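PDB 2QJX: protein BIM1, which binds microtubules, notably at their plus ends, and is represented here by its N-terminal calponin-homology domain. Local coordinates for residues A37-I42 with T67-L72; Y47-M52 with F76-I81; K83-D88 with L99-W104. One frame throughout, in Å; residues are numbered along the deposited sequence.

Contact 1. Residues A37-I42 with T67-L72; sequences AAYCQI and TNYKIL
Tyr39 and Cys40 on helix 37-47 lie against Asn68, Tyr69, Ile71 and Leu72 of helix 62-78, where the two helices run side by side in the core of the calponin-homology domain. The short segments have axes 9.0 Å apart and point nearly the same way, at 25°. Tyr39 can be traced outward. Its CB rests on Leu72, 3.9 Å from CD2, while the other methyl of that leucine, CD1, sits beside the carbonyl of Tyr39. Further out, Tyr39 CD1 lies 4.0 Å from Tyr69 CE2, and Tyr39 CE1 is 3.6 Å from Tyr69 OH, the two side chains crossing at a slant. The tip, Tyr39 OH, hydrogen-bonds to Asn98 OD1 on helix 95-112. On the next residue, Cys40 SG leans back beside its own backbone N (chi1 -77°) and wedges in 3.9 Å from Ile71 CG2, with Asn68 O only 3.2 Å away. No hydrogen bond joins the two segments. Tyr69 OH goes to Gly34 O, and Asn68 bonds to Lys56 N and Thr35 O, so apolar contact holds the helix pair together while the polar ends find their partners outside it, in the loops and on helix 95-112.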
loop_
_atom_site.group_PDB
_atom_site.type_symbol
_atom_site.label_atom_id
_atom_site.label_comp_id
_atom_site.label_asym_id
_atom_site.label_seq_id
_atom_site.Cartn_x
_atom_site.Cartn_y
_atom_site.Cartn_z
ATOM N N ALA A 37 -2.656 4.426 1.069
ATOM C CA ALA A 37 -1.321 4.836 1.492
ATOM C C ALA A 37 -0.374 3.643 1.702
ATOM O O ALA A 37 0.747 3.628 1.182
ATOM C CB ALA A 37 -1.420 5.670 2.766
ATOM N N ALA A 38 -0.820 2.649 2.462
ATOM C CA ALA A 38 0.002 1.470 2.720
ATOM C C ALA A 38 0.339 0.736 1.424
ATOM O O ALA A 38 1.464 0.267 1.247
ATOM C CB ALA A 38 -0.716 0.525 3.691
ATOM N N TYR A 39 -0.633 0.627 0.520
ATOM C CA TYR A 39 -0.405 -0.048 -0.758
ATOM C C TYR A 39 0.746 0.626 -1.499
ATOM O O TYR A 39 1.632 -0.042 -2.041
ATOM C CB TYR A 39 -1.669 0.005 -1.622
ATOM C CG TYR A 39 -2.855 -0.740 -1.048
ATOM C CD1 TYR A 39 -4.155 -0.403 -1.423
ATOM C CD2 TYR A 39 -2.681 -1.776 -0.129
ATOM C CE1 TYR A 39 -5.255 -1.075 -0.893
ATOM C CE2 TYR A 39 -3.774 -2.460 0.403
ATOM C CZ TYR A 39 -5.057 -2.101 0.019
ATOM O OH TYR A 39 -6.141 -2.759 0.558
ATOM N N CYS A 40 0.723 1.955 -1.530
ATOM C CA CYS A 40 1.775 2.711 -2.195
ATOM C C CYS A 40 3.130 2.393 -1.589
ATOM O O CYS A 40 4.090 2.150 -2.314
ATOM C CB CYS A 40 1.538 4.220 -2.063
ATOM S SG CYS A 40 0.275 4.885 -3.157
ATOM N N GLN A 41 3.217 2.412 -0.261
ATOM C CA GLN A 41 4.503 2.149 0.368
ATOM C C GLN A 41 4.981 0.714 0.237
ATOM O O GLN A 41 6.185 0.462 0.265
ATOM C CB GLN A 41 4.516 2.574 1.838
ATOM C CG GLN A 41 5.910 2.412 2.445
ATOM C CD GLN A 41 6.170 3.313 3.622
ATOM O OE1 GLN A 41 5.290 3.541 4.452
ATOM N NE2 GLN A 41 7.395 3.818 3.718
ATOM N N ILE A 42 4.064 -0.240 0.106
ATOM C CA ILE A 42 4.509 -1.615 -0.083
ATOM C C ILE A 42 5.233 -1.622 -1.429
ATOM O O ILE A 42 6.304 -2.218 -1.576
ATOM C CB ILE A 42 3.338 -2.611 -0.138
ATOM C CG1 ILE A 42 2.716 -2.752 1.251
ATOM C CG2 ILE A 42 3.831 -3.973 -0.620
ATOM C CD1 ILE A 42 1.569 -3.732 1.305
ATOM N N THR A 67 -5.835 10.384 -4.614
ATOM C CA THR A 67 -4.478 10.737 -5.014
ATOM C C THR A 67 -3.547 9.553 -4.784
ATOM O O THR A 67 -2.670 9.270 -5.605
ATOM C CB THR A 67 -3.956 11.947 -4.209
ATOM O OG1 THR A 67 -4.620 13.134 -4.654
ATOM C CG2 THR A 67 -2.450 12.115 -4.390
ATOM N N ASN A 68 -3.736 8.858 -3.667
ATOM C CA ASN A 68 -2.898 7.706 -3.372
ATOM C C ASN A 68 -3.092 6.636 -4.430
ATOM O O ASN A 68 -2.130 6.030 -4.898
ATOM C CB ASN A 68 -3.224 7.137 -1.992
ATOM C CG ASN A 68 -2.901 8.107 -0.880
ATOM O OD1 ASN A 68 -2.102 9.026 -1.064
ATOM N ND2 ASN A 68 -3.504 7.901 0.285
ATOM N N TYR A 69 -4.338 6.411 -4.820
ATOM C CA TYR A 69 -4.612 5.404 -5.831
ATOM C C TYR A 69 -4.086 5.782 -7.214
ATOM O O TYR A 69 -3.683 4.915 -7.986
ATOM C CB TYR A 69 -6.109 5.090 -5.873
ATOM C CG TYR A 69 -6.523 4.181 -4.744
ATOM C CD1 TYR A 69 -7.256 4.660 -3.657
ATOM C CD2 TYR A 69 -6.123 2.846 -4.733
ATOM C CE1 TYR A 69 -7.572 3.828 -2.586
ATOM C CE2 TYR A 69 -6.433 2.009 -3.669
ATOM C CZ TYR A 69 -7.154 2.504 -2.600
ATOM O OH TYR A 69 -7.437 1.672 -1.543
ATOM N N LYS A 70 -4.068 7.068 -7.537
ATOM C CA LYS A 70 -3.540 7.466 -8.833
ATOM C C LYS A 70 -2.025 7.250 -8.830
ATOM O O LYS A 70 -1.434 6.882 -9.848
ATOM C CB LYS A 70 -3.919 8.919 -9.133
ATOM C CG LYS A 70 -5.409 9.038 -9.437
ATOM C CD LYS A 70 -5.851 10.430 -9.854
ATOM C CE LYS A 70 -7.330 10.409 -10.243
ATOM N NZ LYS A 70 -7.890 11.767 -10.495
ATOM N N ILE A 71 -1.405 7.451 -7.672
ATOM C CA ILE A 71 0.032 7.232 -7.527
ATOM C C ILE A 71 0.296 5.732 -7.642
ATOM O O ILE A 71 1.258 5.316 -8.288
ATOM C CB ILE A 71 0.543 7.744 -6.155
ATOM C CG1 ILE A 71 0.585 9.276 -6.157
ATOM C CG2 ILE A 71 1.938 7.172 -5.857
ATOM C CD1 ILE A 71 0.822 9.909 -4.775
ATOM N N LEU A 72 -0.563 4.923 -7.020
ATOM C CA LEU A 72 -0.416 3.467 -7.074
ATOM C C LEU A 72 -0.605 2.978 -8.507
ATOM O O LEU A 72 0.164 2.152 -9.006
ATOM C CB LEU A 72 -1.450 2.787 -6.165
ATOM C CG LEU A 72 -1.327 1.268 -6.016
ATOM C CD1 LEU A 72 -0.076 0.945 -5.219
ATOM C CD2 LEU A 72 -2.559 0.701 -5.304
#

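Contact 2. Residues Y47-M52 with F76-I81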
loop_
_atom_site.group_PDB
_atom_site.type_symbol
_atom_site.label_atom_id
_atom_site.label_comp_id
_atom_site.label_asym_id
_atom_site.label_seq_id
_atom_site.Cartn_x
_atom_site.Cartn_y
_atom_site.Cartn_z
ATOM N N TYR A 47 10.077 -1.277 -5.284
ATOM C CA TYR A 47 10.661 -0.521 -6.389
ATOM C C TYR A 47 11.437 0.728 -6.003
ATOM O O TYR A 47 12.332 1.155 -6.731
ATOM C CB TYR A 47 9.574 -0.167 -7.400
ATOM C CG TYR A 47 8.880 -1.392 -7.947
ATOM C CD1 TYR A 47 7.735 -1.903 -7.332
ATOM C CD2 TYR A 47 9.404 -2.080 -9.040
ATOM C CE1 TYR A 47 7.134 -3.068 -7.793
ATOM C CE2 TYR A 47 8.812 -3.248 -9.505
ATOM C CZ TYR A 47 7.680 -3.739 -8.878
ATOM O OH TYR A 47 7.110 -4.908 -9.315
ATOM N N GLY A 48 11.075 1.316 -4.871
ATOM C CA GLY A 48 11.755 2.498 -4.379
ATOM C C GLY A 48 11.710 3.749 -5.231
ATOM O O GLY A 48 12.566 4.617 -5.073
ATOM N N ASP A 49 10.733 3.860 -6.128
ATOM C CA ASP A 49 10.643 5.050 -6.969
ATOM C C ASP A 49 9.282 5.734 -6.869
ATOM O O ASP A 49 8.890 6.487 -7.756
ATOM C CB ASP A 49 10.972 4.709 -8.435
ATOM C CG ASP A 49 9.922 3.832 -9.098
ATOM O OD1 ASP A 49 9.010 3.335 -8.407
ATOM O OD2 ASP A 49 10.018 3.639 -10.328
ATOM N N LEU A 50 8.571 5.465 -5.776
ATOM C CA LEU A 50 7.266 6.064 -5.526
ATOM C C LEU A 50 7.457 7.472 -4.964
ATOM O O LEU A 50 8.409 7.730 -4.229
ATOM C CB LEU A 50 6.482 5.230 -4.508
ATOM C CG LEU A 50 5.773 3.943 -4.934
ATOM C CD1 LEU A 50 4.511 4.314 -5.692
ATOM C CD2 LEU A 50 6.698 3.063 -5.774
ATOM N N PRO A 51 6.563 8.404 -5.322
ATOM C CA PRO A 51 6.634 9.789 -4.840
ATOM C C PRO A 51 6.042 9.833 -3.433
ATOM O O PRO A 51 4.962 10.375 -3.208
ATOM C CB PRO A 51 5.795 10.542 -5.857
ATOM C CG PRO A 51 4.750 9.541 -6.228
ATOM C CD PRO A 51 5.546 8.269 -6.382
HETATM N N MSE A 52 6.766 9.245 -2.488
HETATM C CA MSE A 52 6.311 9.166 -1.111
HETATM C C MSE A 52 5.899 10.489 -0.482
HETATM O O MSE A 52 4.935 10.526 0.277
HETATM C CB MSE A 52 7.371 8.477 -0.249
HETATM C CG MSE A 52 7.553 6.988 -0.571
HETATM SE SE MSE A 52 5.924 5.915 -0.388
HETATM C CE MSE A 52 5.669 6.109 1.523
ATOM N N PHE A 76 2.037 0.941 -11.094
ATOM C CA PHE A 76 1.761 -0.286 -11.838
ATOM C C PHE A 76 2.046 -0.100 -13.327
ATOM O O PHE A 76 2.642 -0.968 -13.975
ATOM C CB PHE A 76 0.294 -0.714 -11.665
ATOM C CG PHE A 76 0.020 -1.482 -10.399
ATOM C CD1 PHE A 76 -0.668 -2.691 -10.448
ATOM C CD2 PHE A 76 0.414 -0.988 -9.161
ATOM C CE1 PHE A 76 -0.961 -3.398 -9.281
ATOM C CE2 PHE A 76 0.125 -1.686 -7.987
ATOM C CZ PHE A 76 -0.563 -2.893 -8.045
ATOM N N SER A 77 1.605 1.029 -13.866
ATOM C CA SER A 77 1.800 1.331 -15.279
ATOM C C SER A 77 3.281 1.501 -15.620
ATOM O O SER A 77 3.776 0.927 -16.593
ATOM C CB SER A 77 1.031 2.604 -15.642
ATOM O OG SER A 77 1.279 2.996 -16.981
ATOM N N ARG A 78 3.983 2.284 -14.807
ATOM C CA ARG A 78 5.404 2.537 -15.025
ATOM C C ARG A 78 6.217 1.243 -15.079
ATOM O O ARG A 78 7.096 1.084 -15.931
ATOM C CB ARG A 78 5.945 3.449 -13.916
ATOM C CG ARG A 78 7.450 3.715 -13.995
ATOM C CD ARG A 78 7.917 4.843 -13.050
ATOM N NE ARG A 78 7.699 4.559 -11.629
ATOM C CZ ARG A 78 6.625 4.941 -10.940
ATOM N NH1 ARG A 78 5.659 5.630 -11.533
ATOM N NH2 ARG A 78 6.518 4.643 -9.650
ATOM N N HIS A 79 5.910 0.316 -14.177
ATOM C CA HIS A 79 6.631 -0.950 -14.108
ATOM C C HIS A 79 6.034 -2.103 -14.900
ATOM O O HIS A 79 6.535 -3.229 -14.831
ATOM C CB HIS A 79 6.792 -1.371 -12.650
ATOM C CG HIS A 79 7.666 -0.451 -11.860
ATOM N ND1 HIS A 79 8.998 -0.257 -12.155
ATOM C CD2 HIS A 79 7.393 0.355 -10.807
ATOM C CE1 HIS A 79 9.507 0.629 -11.320
ATOM N NE2 HIS A 79 8.554 1.016 -10.492
ATOM N N GLY A 80 4.973 -1.830 -15.648
ATOM C CA GLY A 80 4.345 -2.864 -16.452
ATOM C C GLY A 80 3.660 -3.963 -15.660
ATOM O O GLY A 80 3.593 -5.109 -16.114
ATOM N N ILE A 81 3.156 -3.630 -14.479
ATOM C CA ILE A 81 2.462 -4.604 -13.640
ATOM C C ILE A 81 1.055 -4.756 -14.216
ATOM O O ILE A 81 0.301 -3.786 -14.289
ATOM C CB ILE A 81 2.380 -4.118 -12.168
ATOM C CG1 ILE A 81 3.776 -3.722 -11.667
ATOM C CG2 ILE A 81 1.794 -5.207 -11.284
ATOM C CD1 ILE A 81 4.834 -4.799 -11.852
#
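At the C-terminal end of helix 62-78, a Schellman motif with Gly80 at positive phi turns the chain away, and the residues around it, Arg78, His79 and Ile81, meet Tyr47 and Asp49 at the exit of helix 37-47. Asp49 is the polar hub. Arg78 approaches it side-on with two nitrogens: NE donates to Asp49 OD2 at 2.8 Å, and NH2 reaches Asp49 OD1 at 3.1 Å, together forming a salt bridge. The arginine runs extended as far as CD and then bends (chi3 62°), which brings NE round to the carboxylate. Both acceptors lie near the guanidinium plane, but the carboxylate is turned 67° from it, and the arginine therefore comes in from above the carboxylate plane. A second donor, His79 NE2, makes an almost straight bond of 3.2 Å to Asp49 OD1 on the syn side. It arrives from the face opposite to Arg78 NH2, leaving that oxygen gripped by two donors. An alanine at Asp49 would probably leave the Arg78 charge without this mate and His79 NE2 without its carboxylate acceptor, with the guanidinium more able to swing.

Against one face of the imidazole lies the Tyr47 ring, in an offset face-to-face stack with centroids 4.1 Å apart and planes at 22°; Tyr47 CD2 sits over the centre of the His79 ring. Tip to tip with Tyr47, Ile81 CD1 comes within 3.4 Å of Tyr47 OH, whose hydrogen bond goes to His108 NE2 on helix 95-112. Bonded at its edge and stacked on its face, His79 belongs to a His-carboxylate pair whose carboxylate is shared with the Arg78 salt bridge, set on a Schellman helix end at the surface of the calponin-homology domain.

Contact 3. Residues K83-D88 with L99-W104; sequences KTVYVD and LEFLQW
Lys83 lays its methylene chain over one face of the Trp104 indole, a CH-pi contact that fastens the loop before helix 87-90 onto helix 95-112 of the calponin-homology domain. The chain runs over the indole from the six-membered to the five-membered ring. Lys83 CB starts 3.4 Å from Trp104 CZ2, on the six-membered ring, and Lys83 CG follows across the middle of the indole. Lys83 CD then stands almost squarely above the five-membered ring, 3.4 Å from its centroid, and Lys83 CE continues to Trp104 CG. The two side chains slide past each other in opposite directions. Any cation-pi attraction from NZ is weak at best, since the nitrogen lies 5.2 Å from the centroid of the five-membered ring.

Beside this pair, Phe101 takes the next piece of the loop. Its CE1 meets Val85 CG2 at 4.0 Å, while Thr84 O lies near the plane of the ring at its edge, 3.8 Å from the same Phe101 CE1.

A second shell packs around these groups. Phe76 of helix 62-78 packs on both Val85 and Phe101, and Tyr39 meets Phe101 edge-to-face. Trp104, for its part, is stacked with His108 and touched by Ile81.

The ammonium finds its hold within the loop. A final bend (chi4 74°) brings Lys83 NZ round to the backbone carbonyl, and Lys83 NZ donates to Thr84 O at 2.8 Å, from 24° outside the carbonyl plane.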
loop_
_atom_site.group_PDB
_atom_site.type_symbol
_atom_site.label_atom_id
_atom_site.label_comp_id
_atom_site.label_asym_id
_atom_site.label_seq_id
_atom_site.Cartn_x
_atom_site.Cartn_y
_atom_site.Cartn_z
ATOM N N LYS A 83 -1.467 -6.712 -13.008
ATOM C CA LYS A 83 -2.493 -6.900 -11.977
ATOM C C LYS A 83 -3.513 -5.767 -11.981
ATOM O O LYS A 83 -3.143 -4.602 -12.110
ATOM C CB LYS A 83 -1.840 -6.961 -10.594
ATOM C CG LYS A 83 -2.834 -6.933 -9.428
ATOM C CD LYS A 83 -3.487 -8.292 -9.215
ATOM C CE LYS A 83 -4.518 -8.251 -8.089
ATOM N NZ LYS A 83 -5.773 -7.552 -8.498
ATOM N N THR A 84 -4.792 -6.111 -11.827
ATOM C CA THR A 84 -5.860 -5.114 -11.814
ATOM C C THR A 84 -5.957 -4.381 -10.477
ATOM O O THR A 84 -5.629 -4.934 -9.424
ATOM C CB THR A 84 -7.245 -5.752 -12.094
ATOM O OG1 THR A 84 -7.519 -6.753 -11.104
ATOM C CG2 THR A 84 -7.285 -6.374 -13.482
ATOM N N VAL A 85 -6.414 -3.134 -10.534
ATOM C CA VAL A 85 -6.584 -2.309 -9.346
ATOM C C VAL A 85 -7.921 -1.582 -9.469
ATOM O O VAL A 85 -8.025 -0.576 -10.167
ATOM C CB VAL A 85 -5.464 -1.252 -9.222
ATOM C CG1 VAL A 85 -5.582 -0.528 -7.894
ATOM C CG2 VAL A 85 -4.103 -1.912 -9.354
ATOM N N TYR A 86 -8.942 -2.095 -8.793
ATOM C CA TYR A 86 -10.267 -1.487 -8.851
ATOM C C TYR A 86 -10.424 -0.468 -7.730
ATOM O O TYR A 86 -10.955 -0.775 -6.666
ATOM C CB TYR A 86 -11.341 -2.567 -8.726
ATOM C CG TYR A 86 -11.109 -3.762 -9.623
ATOM C CD1 TYR A 86 -11.010 -3.619 -11.009
ATOM C CD2 TYR A 86 -11.004 -5.041 -9.087
ATOM C CE1 TYR A 86 -10.816 -4.728 -11.837
ATOM C CE2 TYR A 86 -10.811 -6.156 -9.904
ATOM C CZ TYR A 86 -10.720 -5.994 -11.275
ATOM O OH TYR A 86 -10.549 -7.105 -12.074
ATOM N N VAL A 87 -9.952 0.745 -7.984
ATOM C CA VAL A 87 -10.009 1.824 -7.003
ATOM C C VAL A 87 -11.402 2.002 -6.415
ATOM O O VAL A 87 -11.564 2.093 -5.202
ATOM C CB VAL A 87 -9.558 3.154 -7.635
ATOM C CG1 VAL A 87 -9.623 4.272 -6.610
ATOM C CG2 VAL A 87 -8.144 3.008 -8.181
ATOM N N ASP A 88 -12.403 2.049 -7.288
ATOM C CA ASP A 88 -13.790 2.220 -6.875
ATOM C C ASP A 88 -14.220 1.261 -5.769
ATOM O O ASP A 88 -15.023 1.623 -4.907
ATOM C CB ASP A 88 -14.703 2.075 -8.098
ATOM C CG ASP A 88 -14.131 1.129 -9.139
ATOM O OD1 ASP A 88 -14.071 -0.091 -8.875
ATOM O OD2 ASP A 88 -13.725 1.607 -10.221
ATOM N N LEU A 99 -8.936 -6.887 1.587
ATOM C CA LEU A 99 -8.312 -8.114 2.056
ATOM C C LEU A 99 -7.648 -8.795 0.861
ATOM O O LEU A 99 -6.478 -9.186 0.917
ATOM C CB LEU A 99 -9.358 -9.060 2.655
ATOM C CG LEU A 99 -8.792 -10.433 3.042
ATOM C CD1 LEU A 99 -7.887 -10.290 4.260
ATOM C CD2 LEU A 99 -9.923 -11.400 3.340
ATOM N N GLU A 100 -8.406 -8.927 -0.222
ATOM C CA GLU A 100 -7.914 -9.574 -1.435
ATOM C C GLU A 100 -6.736 -8.848 -2.076
ATOM O O GLU A 100 -5.791 -9.482 -2.537
ATOM C CB GLU A 100 -9.046 -9.709 -2.459
ATOM C CG GLU A 100 -10.106 -10.732 -2.070
ATOM C CD GLU A 100 -11.255 -10.796 -3.064
ATOM O OE1 GLU A 100 -10.994 -10.754 -4.286
ATOM O OE2 GLU A 100 -12.418 -10.903 -2.622
ATOM N N PHE A 101 -6.789 -7.522 -2.107
ATOM C CA PHE A 101 -5.702 -6.761 -2.711
ATOM C C PHE A 101 -4.435 -6.883 -1.865
ATOM O O PHE A 101 -3.336 -7.036 -2.402
ATOM C CB PHE A 101 -6.105 -5.288 -2.866
ATOM C CG PHE A 101 -5.211 -4.513 -3.790
ATOM C CD1 PHE A 101 -5.137 -4.837 -5.141
ATOM C CD2 PHE A 101 -4.428 -3.469 -3.308
ATOM C CE1 PHE A 101 -4.295 -4.134 -6.002
ATOM C CE2 PHE A 101 -3.582 -2.760 -4.159
ATOM C CZ PHE A 101 -3.517 -3.095 -5.511
ATOM N N LEU A 102 -4.585 -6.821 -0.546
ATOM C CA LEU A 102 -3.433 -6.940 0.341
ATOM C C LEU A 102 -2.817 -8.333 0.221
ATOM O O LEU A 102 -1.593 -8.486 0.282
ATOM C CB LEU A 102 -3.836 -6.674 1.793
ATOM C CG LEU A 102 -2.696 -6.682 2.813
ATOM C CD1 LEU A 102 -1.659 -5.619 2.447
ATOM C CD2 LEU A 102 -3.252 -6.429 4.207
ATOM N N GLN A 103 -3.658 -9.351 0.048
ATOM C CA GLN A 103 -3.146 -10.710 -0.099
ATOM C C GLN A 103 -2.262 -10.771 -1.336
ATOM O O GLN A 103 -1.169 -11.329 -1.289
ATOM C CB GLN A 103 -4.286 -11.724 -0.231
ATOM C CG GLN A 103 -5.175 -11.821 0.999
ATOM C CD GLN A 103 -6.315 -12.809 0.819
ATOM O OE1 GLN A 103 -6.974 -12.830 -0.219
ATOM N NE2 GLN A 103 -6.562 -13.621 1.840
ATOM N N TRP A 104 -2.726 -10.195 -2.442
ATOM C CA TRP A 104 -1.926 -10.208 -3.663
ATOM C C TRP A 104 -0.644 -9.394 -3.493
ATOM O O TRP A 104 0.426 -9.801 -3.952
ATOM C CB TRP A 104 -2.708 -9.642 -4.849
ATOM C CG TRP A 104 -1.866 -9.576 -6.100
ATOM C CD1 TRP A 104 -1.659 -10.578 -7.007
ATOM C CD2 TRP A 104 -1.064 -8.469 -6.537
ATOM N NE1 TRP A 104 -0.780 -10.164 -7.980
ATOM C CE2 TRP A 104 -0.397 -8.875 -7.715
ATOM C CE3 TRP A 104 -0.843 -7.175 -6.045
ATOM C CZ2 TRP A 104 0.480 -8.030 -8.412
ATOM C CZ3 TRP A 104 0.032 -6.334 -6.740
ATOM C CH2 TRP A 104 0.679 -6.769 -7.910
#

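In the fold
After helix 12-23, helix 37-47 supplies the first half of contact 1, and the loop leaving it supplies the first half of contact 2. Helix 62-78 then answers both in order, its middle closing contact 1 and its end closing contact 2, so the two loops cross rather than nest. Contact 3 follows in series, closing a short excursion through helix 87-90 back onto helix 95-112. The three meet side to side: Ile71 packs on Leu50 and Pro51, Leu72 reaches Phe101, Tyr69 lies on Val87, and Phe76 touches Trp104. Helix 62-78 thus joins helix 37-47, its exit loop and helix 95-112 into one helical domain.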